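Local coordinates for MSM0271 protein (Mycobacterium smegmatis, PDB 5SUH), which probably forms double-ringed trimeric tiles in the shell of the RMM bacterial microcompartment, as a tandem-domain, circularly permuted BMC protein, at residues E40-Q43 and R44-A48. Numbering follows the deposited sequence.
Sequences EDLQ and RQFAA
Leu-42 lays its CD2 methyl against one edge of the Phe-46 ring, near the ring plane, with CD2 of Leu-42 4.0 Å from CD2 of Phe-46 and equally close to its CE2, so the contact straddles that ring bond. With CG of Phe-46 anti to the backbone N (chi1 173°), the ring is carried back beside the preceding loop. The Leu-42 CB also packs on the Ala-47 CB at 4.2 Å, so the leucine meets two successive residues of the first helical turn. Backbone evidence for that turn is the bond from Ala-47 N to Gln-43 O, 3.0 Å long with an N-H...O angle of 155°. Gln-43 thus stands at the N-cap of helix 44-49, the short helix that follows strand 32-39 in the first of two circularly permuted BMC domains. Its side chain, bent at chi2 (-59°), folds back along the loop: NE2 of Gln-43 donates to Asp-41 O at 3.0 Å, lying above that carbonyl's plane, and makes a weak bond to Asp-41 OD2 at 3.4 Å. At the helix start, the Gln-45 and Phe-46 N-H groups are taken by the Glu-190 carboxylate, which probably also interacts favourably with the helix dipole. Phe-46 further packs on Ala-186 and Asn-187, joining this turn to helix 182-192 of the second domain, while Arg-44 and Gln-45 touch Tyr-62 of a neighbouring subunit.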
loop_
_atom_site.group_PDB
_atom_site.type_symbol
_atom_site.label_atom_id
_atom_site.label_comp_id
_atom_site.label_asym_id
_atom_site.label_seq_id
_atom_site.Cartn_x
_atom_site.Cartn_y
_atom_site.Cartn_z
ATOM N N GLU A 40 24.515 16.273 15.910
ATOM C CA GLU A 40 24.283 16.983 17.158
ATOM C C GLU A 40 23.245 18.105 16.959
ATOM O O GLU A 40 23.173 18.718 15.886
ATOM C CB GLU A 40 25.639 17.502 17.670
ATOM C CG GLU A 40 25.635 18.408 18.902
ATOM C CD GLU A 40 27.045 18.920 19.270
ATOM O OE1 GLU A 40 28.033 18.458 18.660
ATOM O OE2 GLU A 40 27.160 19.794 20.157
ATOM N N ASP A 41 22.387 18.297 17.967
ATOM C CA ASP A 41 21.339 19.333 17.966
ATOM C C ASP A 41 20.373 19.294 16.743
ATOM O O ASP A 41 20.538 20.079 15.810
ATOM C CB ASP A 41 21.996 20.724 18.079
ATOM C CG ASP A 41 20.970 21.850 18.278
ATOM O OD1 ASP A 41 19.937 21.613 18.940
ATOM O OD2 ASP A 41 21.173 22.966 17.741
ATOM N N LEU A 42 19.363 18.417 16.752
ATOM C CA LEU A 42 18.429 18.294 15.602
ATOM C C LEU A 42 17.560 19.540 15.342
ATOM O O LEU A 42 16.923 20.066 16.255
ATOM C CB LEU A 42 17.508 17.071 15.775
ATOM C CG LEU A 42 18.221 15.713 15.680
ATOM C CD1 LEU A 42 17.276 14.600 16.045
ATOM C CD2 LEU A 42 18.803 15.484 14.290
ATOM N N GLN A 43 17.527 20.003 14.091
ATOM C CA GLN A 43 16.667 21.135 13.734
ATOM C C GLN A 43 15.200 20.671 13.551
ATOM O O GLN A 43 14.955 19.508 13.258
ATOM C CB GLN A 43 17.208 21.843 12.475
ATOM C CG GLN A 43 18.648 22.266 12.573
ATOM C CD GLN A 43 18.917 23.231 13.731
ATOM O OE1 GLN A 43 18.494 24.383 13.713
ATOM N NE2 GLN A 43 19.630 22.751 14.743
ATOM N N ARG A 44 14.224 21.564 13.712
ATOM C CA ARG A 44 12.841 21.078 13.864
ATOM C C ARG A 44 12.195 20.475 12.602
ATOM O O ARG A 44 11.431 19.516 12.717
ATOM C CB ARG A 44 11.957 22.189 14.429
ATOM C CG ARG A 44 11.577 23.260 13.461
ATOM C CD ARG A 44 10.635 24.236 14.132
ATOM N NE ARG A 44 10.148 25.241 13.192
ATOM C CZ ARG A 44 9.360 26.257 13.524
ATOM N NH1 ARG A 44 8.960 26.418 14.785
ATOM N NH2 ARG A 44 8.969 27.109 12.587
ATOM N N GLN A 45 12.515 20.979 11.410
ATOM C CA GLN A 45 11.965 20.377 10.191
ATOM C C GLN A 45 12.522 19.002 9.956
ATOM O O GLN A 45 11.827 18.089 9.494
ATOM C CB GLN A 45 12.270 21.202 8.964
ATOM C CG GLN A 45 11.328 22.273 8.683
ATOM C CD GLN A 45 11.514 22.797 7.287
ATOM O OE1 GLN A 45 11.008 22.214 6.318
ATOM N NE2 GLN A 45 12.237 23.907 7.168
ATOM N N PHE A 46 13.808 18.866 10.215
ATOM C CA PHE A 46 14.423 17.605 9.889
ATOM C C PHE A 46 14.014 16.557 10.903
ATOM O O PHE A 46 13.798 15.405 10.531
ATOM C CB PHE A 46 15.947 17.737 9.766
ATOM C CG PHE A 46 16.624 16.429 9.599
ATOM C CD1 PHE A 46 16.367 15.650 8.480
ATOM C CD2 PHE A 46 17.494 15.951 10.583
ATOM C CE1 PHE A 46 16.979 14.408 8.342
ATOM C CE2 PHE A 46 18.110 14.718 10.456
ATOM C CZ PHE A 46 17.866 13.941 9.339
ATOM N N ALA A 47 13.840 16.977 12.157
ATOM C CA ALA A 47 13.424 16.088 13.252
ATOM C C ALA A 47 12.037 15.498 13.007
ATOM O O ALA A 47 11.760 14.342 13.334
ATOM C CB ALA A 47 13.451 16.830 14.576
ATOM N N ALA A 48 11.186 16.285 12.366
ATOM C CA ALA A 48 9.821 15.868 12.134
ATOM C C ALA A 48 9.784 14.987 10.902
ATOM O O ALA A 48 9.033 14.021 10.832
ATOM C CB ALA A 48 8.923 17.080 11.960
#